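Local coordinates for immunoreactive 84kD antigen PG93 (Porphyromonas gingivalis, PDB 5M11), which is a surface component essential to the type-IX secretion system of this oral bacterium and binds zinc and calcium ions, at residues P462-L467 with V483-R488; S492-V497 with H514-Q519. One frame throughout, in Å; residues are numbered along the deposited sequence.

Contact 1 of 2, residues P462-L467 with V483-R488; sequences PDVANL and VNILHR. With ZN (zinc ion), chain G.
The backbone of 462-467 turns through a type II beta turn from V464 to L467 and comes nearest to 483-488 at its end, where the CA atoms of L467 and R488 are 4.2 Å apart and L467 CA makes a CA-H...O contact with R488 O. R488 CG stands anti to the carbonyl carbon (chi1 -71°), and bends at chi2 and chi3 fold the chain back, so that a residue whose CB points away still delivers its guanidinium to the turn. NH1 makes a weak hydrogen bond of 2.7 Å to D463 O, bent to 119° at the hydrogen, while V464 CA lies at the edge of the guanidinium plane. L467 CD2 also meets that edge, 3.6 Å from R488 NH1, the two side chains crossing at about a right angle. The same methyl also packs 3.7 Å from I485 CG2. D463 turns its carboxylate to a zinc ion, OD2 at 2.1 Å and OD1 at 2.5 Å. The loop between strands 455-459 and 469-475 is thus laid against I485 of strand 481-485 and the chain that follows it, where it enters a four-stranded antiparallel meander consistent with one beta-propeller blade; V464 and I485 touch F470 and Y516 of that sheet.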
loop_
_atom_site.group_PDB
_atom_site.type_symbol
_atom_site.label_atom_id
_atom_site.label_comp_id
_atom_site.label_asym_id
_atom_site.label_seq_id
_atom_site.Cartn_x
_atom_site.Cartn_y
_atom_site.Cartn_z
ATOM N N PRO A 462 34.635 -17.099 8.344
ATOM C CA PRO A 462 34.377 -17.106 9.809
ATOM C C PRO A 462 33.827 -15.809 10.430
ATOM O O PRO A 462 32.972 -15.883 11.320
ATOM C CB PRO A 462 35.745 -17.431 10.408
ATOM C CG PRO A 462 36.463 -18.183 9.358
ATOM C CD PRO A 462 35.869 -17.844 8.016
ATOM N N ASP A 463 34.301 -14.639 9.960
ATOM C CA ASP A 463 33.870 -13.309 10.415
ATOM C C ASP A 463 32.339 -13.048 10.125
ATOM O O ASP A 463 31.707 -12.324 10.889
ATOM C CB ASP A 463 34.766 -12.186 9.812
ATOM C CG ASP A 463 35.555 -12.553 8.553
ATOM O OD1 ASP A 463 36.655 -13.154 8.687
ATOM O OD2 ASP A 463 35.066 -12.257 7.440
ATOM N N VAL A 464 31.755 -13.664 9.068
ATOM C CA VAL A 464 30.325 -13.525 8.702
ATOM C C VAL A 464 29.505 -14.831 8.928
ATOM O O VAL A 464 28.280 -14.782 8.803
ATOM C CB VAL A 464 30.076 -13.016 7.253
ATOM C CG1 VAL A 464 30.453 -11.550 7.095
ATOM C CG2 VAL A 464 30.752 -13.898 6.202
ATOM N N ALA A 465 30.156 -15.982 9.228
ATOM C CA ALA A 465 29.455 -17.250 9.433
ATOM C C ALA A 465 28.555 -17.224 10.674
ATOM O O ALA A 465 28.872 -16.574 11.680
ATOM C CB ALA A 465 30.438 -18.401 9.523
ATOM N N ASN A 466 27.389 -17.902 10.545
ATOM C CA ASN A 466 26.314 -18.137 11.524
ATOM C C ASN A 466 25.501 -16.890 11.902
ATOM O O ASN A 466 24.648 -16.997 12.786
ATOM C CB ASN A 466 26.851 -18.815 12.780
ATOM C CG ASN A 466 27.315 -20.222 12.529
ATOM O OD1 ASN A 466 26.521 -21.095 12.170
ATOM N ND2 ASN A 466 28.609 -20.479 12.718
ATOM N N LEU A 467 25.684 -15.745 11.205
ATOM C CA LEU A 467 24.894 -14.545 11.508
ATOM C C LEU A 467 23.431 -14.787 11.163
ATOM O O LEU A 467 23.135 -15.481 10.191
ATOM C CB LEU A 467 25.420 -13.250 10.852
ATOM C CG LEU A 467 25.517 -13.137 9.320
ATOM C CD1 LEU A 467 24.219 -12.602 8.717
ATOM C CD2 LEU A 467 26.632 -12.169 8.941
ATOM N N VAL A 483 26.995 -7.757 0.220
ATOM C CA VAL A 483 25.825 -8.213 0.981
ATOM C C VAL A 483 25.768 -7.413 2.283
ATOM O O VAL A 483 26.751 -7.424 3.011
ATOM C CB VAL A 483 25.764 -9.755 1.257
ATOM C CG1 VAL A 483 24.333 -10.199 1.509
ATOM C CG2 VAL A 483 26.351 -10.577 0.116
ATOM N N ASN A 484 24.635 -6.732 2.573
ATOM C CA ASN A 484 24.430 -5.991 3.831
ATOM C C ASN A 484 24.044 -6.951 4.975
ATOM O O ASN A 484 23.494 -8.014 4.711
ATOM C CB ASN A 484 23.390 -4.848 3.698
ATOM C CG ASN A 484 22.018 -5.189 3.144
ATOM O OD1 ASN A 484 21.842 -5.541 1.974
ATOM N ND2 ASN A 484 20.993 -4.899 3.915
ATOM N N ILE A 485 24.372 -6.596 6.236
ATOM C CA ILE A 485 24.048 -7.432 7.414
ATOM C C ILE A 485 22.841 -6.837 8.130
ATOM O O ILE A 485 22.925 -5.727 8.666
ATOM C CB ILE A 485 25.238 -7.654 8.422
ATOM C CG1 ILE A 485 26.638 -7.753 7.720
ATOM C CG2 ILE A 485 24.980 -8.852 9.368
ATOM C CD1 ILE A 485 26.951 -8.930 6.884
ATOM N N LEU A 486 21.721 -7.566 8.130
ATOM C CA LEU A 486 20.526 -7.096 8.815
ATOM C C LEU A 486 20.549 -7.458 10.306
ATOM O O LEU A 486 20.010 -6.691 11.104
ATOM C CB LEU A 486 19.255 -7.642 8.164
ATOM C CG LEU A 486 18.746 -6.952 6.897
ATOM C CD1 LEU A 486 17.436 -7.547 6.477
ATOM C CD2 LEU A 486 18.568 -5.448 7.090
ATOM N N HIS A 487 21.163 -8.615 10.677
ATOM C CA HIS A 487 21.254 -9.087 12.061
ATOM C C HIS A 487 22.353 -10.173 12.291
ATOM O O HIS A 487 22.456 -11.112 11.504
ATOM C CB HIS A 487 19.882 -9.643 12.519
ATOM C CG HIS A 487 19.112 -8.691 13.391
ATOM N ND1 HIS A 487 18.142 -7.839 12.861
ATOM C CD2 HIS A 487 19.224 -8.453 14.724
ATOM C CE1 HIS A 487 17.694 -7.126 13.887
ATOM N NE2 HIS A 487 18.321 -7.455 15.028
ATOM N N ARG A 488 23.149 -10.048 13.382
ATOM C CA ARG A 488 24.133 -11.064 13.792
ATOM C C ARG A 488 23.463 -12.048 14.732
ATOM O O ARG A 488 23.421 -13.251 14.473
ATOM C CB ARG A 488 25.362 -10.456 14.532
ATOM C CG ARG A 488 26.361 -9.638 13.732
ATOM C CD ARG A 488 27.270 -10.455 12.825
ATOM N NE ARG A 488 28.321 -11.182 13.531
ATOM C CZ ARG A 488 29.156 -12.030 12.940
ATOM N NH1 ARG A 488 29.064 -12.261 11.637
ATOM N NH2 ARG A 488 30.086 -12.660 13.647
HETATM ZN ZN ZN G . 36.935 -11.615 6.786
#

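Contact 2 of 2, residues S492-V497 with H514-Q519; sequences STRKGV and HLYVEQ. With ZN (zinc ion), chain G.
R494 and E518 cross at about a right angle, the carboxylate lying over one face of the guanidinium with the two planes 36° apart. E518 OE2 is 3.1 Å from R494 NH2, but it sits well out of the guanidinium plane, so this salt bridge rests on charge alone and no N-H points at the oxygen. A bend at chi3 (65°) in R494 brings the group there, whereas E518 reaches across with CG anti to its backbone N and a bend at chi2. Y516 likewise has CG anti to its backbone N (chi1 174°), which sends the ring alongside the 492-497 backbone. R494 O lies in the ring plane at its edge, near OH but at an angle poor for a hydrogen bond, and E518 N lies over the centre of one ring face. The main chains join as an antiparallel hydrogen-bonded pair, V497 with V517. V517 N donates to V497 O at 2.9 Å, nearly along the C=O axis; V497 N returns a 3.0 Å bond to V517 O from above the carbonyl plane. G496 comes close to E518, 3.8 Å between CA atoms. The bridge pairs the start of strand 497-501 with the end of 513-517, an outermost strand of the antiparallel meander 469-475, 481-485, 497-501 and 513-517, consistent with a beta-propeller blade; V497 packs on I533 and M536 of strand 533-538, and Y516 on I485.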
loop_
_atom_site.group_PDB
_atom_site.type_symbol
_atom_site.label_atom_id
_atom_site.label_comp_id
_atom_site.label_asym_id
_atom_site.label_seq_id
_atom_site.Cartn_x
_atom_site.Cartn_y
_atom_site.Cartn_z
ATOM N N SER A 492 23.752 -7.822 19.350
ATOM C CA SER A 492 24.986 -7.562 18.615
ATOM C C SER A 492 24.816 -6.371 17.677
ATOM O O SER A 492 23.797 -6.260 16.989
ATOM C CB SER A 492 25.420 -8.799 17.839
ATOM O OG SER A 492 25.524 -9.929 18.690
ATOM N N THR A 493 25.815 -5.471 17.673
ATOM C CA THR A 493 25.844 -4.254 16.850
ATOM C C THR A 493 26.755 -4.441 15.616
ATOM O O THR A 493 26.858 -3.527 14.792
ATOM C CB THR A 493 26.284 -3.039 17.700
ATOM O OG1 THR A 493 27.503 -3.343 18.383
ATOM C CG2 THR A 493 25.216 -2.600 18.697
ATOM N N ARG A 494 27.366 -5.644 15.473
ATOM C CA ARG A 494 28.292 -6.037 14.398
ATOM C C ARG A 494 27.596 -6.199 13.001
ATOM O O ARG A 494 27.878 -7.143 12.266
ATOM C CB ARG A 494 29.028 -7.341 14.781
ATOM C CG ARG A 494 29.938 -7.221 16.002
ATOM C CD ARG A 494 31.033 -8.277 16.012
ATOM N NE ARG A 494 31.962 -8.118 14.888
ATOM C CZ ARG A 494 33.053 -7.356 14.909
ATOM N NH1 ARG A 494 33.375 -6.673 16.004
ATOM N NH2 ARG A 494 33.832 -7.272 13.836
ATOM N N LYS A 495 26.716 -5.259 12.635
ATOM C CA LYS A 495 26.013 -5.264 11.350
ATOM C C LYS A 495 26.762 -4.322 10.415
ATOM O O LYS A 495 26.830 -3.108 10.682
ATOM C CB LYS A 495 24.529 -4.846 11.516
ATOM C CG LYS A 495 23.703 -5.733 12.453
ATOM C CD LYS A 495 22.417 -5.044 12.925
ATOM C CE LYS A 495 21.781 -5.766 14.090
ATOM N NZ LYS A 495 20.633 -5.007 14.660
ATOM N N GLY A 496 27.392 -4.887 9.393
ATOM C CA GLY A 496 28.140 -4.107 8.416
ATOM C C GLY A 496 27.721 -4.431 7.000
ATOM O O GLY A 496 26.526 -4.457 6.681
ATOM N N VAL A 497 28.714 -4.685 6.147
ATOM C CA VAL A 497 28.606 -5.101 4.746
ATOM C C VAL A 497 29.742 -6.092 4.486
ATOM O O VAL A 497 30.860 -5.888 4.967
ATOM C CB VAL A 497 28.672 -3.900 3.748
ATOM C CG1 VAL A 497 28.748 -4.362 2.291
ATOM C CG2 VAL A 497 27.525 -2.923 3.949
ATOM N N HIS A 514 38.062 -11.262 -0.034
ATOM C CA HIS A 514 36.886 -10.765 0.701
ATOM C C HIS A 514 37.273 -9.718 1.717
ATOM O O HIS A 514 38.375 -9.736 2.273
ATOM C CB HIS A 514 36.087 -11.901 1.390
ATOM C CG HIS A 514 36.592 -12.314 2.747
ATOM N ND1 HIS A 514 37.575 -13.278 2.889
ATOM C CD2 HIS A 514 36.219 -11.880 3.977
ATOM C CE1 HIS A 514 37.772 -13.390 4.194
ATOM N NE2 HIS A 514 36.980 -12.565 4.887
ATOM N N LEU A 515 36.338 -8.834 1.995
ATOM C CA LEU A 515 36.537 -7.811 2.996
ATOM C C LEU A 515 35.255 -7.574 3.727
ATOM O O LEU A 515 34.270 -7.104 3.142
ATOM C CB LEU A 515 37.079 -6.490 2.395
ATOM C CG LEU A 515 37.416 -5.374 3.407
ATOM C CD1 LEU A 515 38.724 -5.669 4.137
ATOM C CD2 LEU A 515 37.443 -4.025 2.740
ATOM N N TYR A 516 35.274 -7.898 5.015
ATOM C CA TYR A 516 34.153 -7.628 5.899
ATOM C C TYR A 516 34.365 -6.209 6.543
ATOM O O TYR A 516 35.351 -5.971 7.271
ATOM C CB TYR A 516 33.975 -8.751 6.940
ATOM C CG TYR A 516 32.914 -8.463 7.982
ATOM C CD1 TYR A 516 31.638 -8.034 7.610
ATOM C CD2 TYR A 516 33.173 -8.640 9.336
ATOM C CE1 TYR A 516 30.664 -7.754 8.565
ATOM C CE2 TYR A 516 32.200 -8.380 10.298
ATOM C CZ TYR A 516 30.951 -7.933 9.907
ATOM O OH TYR A 516 29.995 -7.673 10.848
ATOM N N VAL A 517 33.456 -5.265 6.196
ATOM C CA VAL A 517 33.485 -3.883 6.671
ATOM C C VAL A 517 32.266 -3.671 7.617
ATOM O O VAL A 517 31.170 -3.298 7.192
ATOM C CB VAL A 517 33.636 -2.824 5.526
ATOM C CG1 VAL A 517 32.654 -3.041 4.397
ATOM C CG2 VAL A 517 33.582 -1.392 6.033
ATOM N N GLU A 518 32.502 -3.976 8.920
ATOM C CA GLU A 518 31.584 -3.852 10.054
ATOM C C GLU A 518 31.106 -2.402 10.186
ATOM O O GLU A 518 29.938 -2.172 10.503
ATOM C CB GLU A 518 32.283 -4.322 11.338
ATOM C CG GLU A 518 31.367 -4.468 12.542
ATOM C CD GLU A 518 31.998 -4.210 13.902
ATOM O OE1 GLU A 518 31.238 -3.990 14.872
ATOM O OE2 GLU A 518 33.247 -4.229 14.002
ATOM N N GLN A 519 32.010 -1.434 9.918
ATOM C CA GLN A 519 31.726 0.007 9.932
ATOM C C GLN A 519 32.610 0.737 8.916
ATOM O O GLN A 519 33.826 0.503 8.848
ATOM C CB GLN A 519 31.892 0.613 11.343
ATOM C CG GLN A 519 31.405 2.066 11.491
ATOM C CD GLN A 519 29.900 2.264 11.519
ATOM O OE1 GLN A 519 29.401 3.348 11.204
ATOM N NE2 GLN A 519 29.133 1.252 11.923
HETATM ZN ZN ZN G . 36.935 -11.615 6.786
#

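How the contacts relate
The centres of contacts 1 and 2 lie about 7 Å apart, and one zinc ion joins them most directly: D463 of contact 1 and H514 of contact 2 both bind it, the histidine through NE2 at 2.1 Å, so the metal ties the loop of 462-467 to the edge strand 513-517. Both contacts also reach the same sheet. I485 N of contact 1 lies 3.1 Å from G496 O of contact 2, a probable hydrogen bond, and nearby R488 CG packs 3.3 Å from R494 O. Strand 481-485 of contact 1 thus lies beside 497-501, whose first residue, V497, belongs to contact 2.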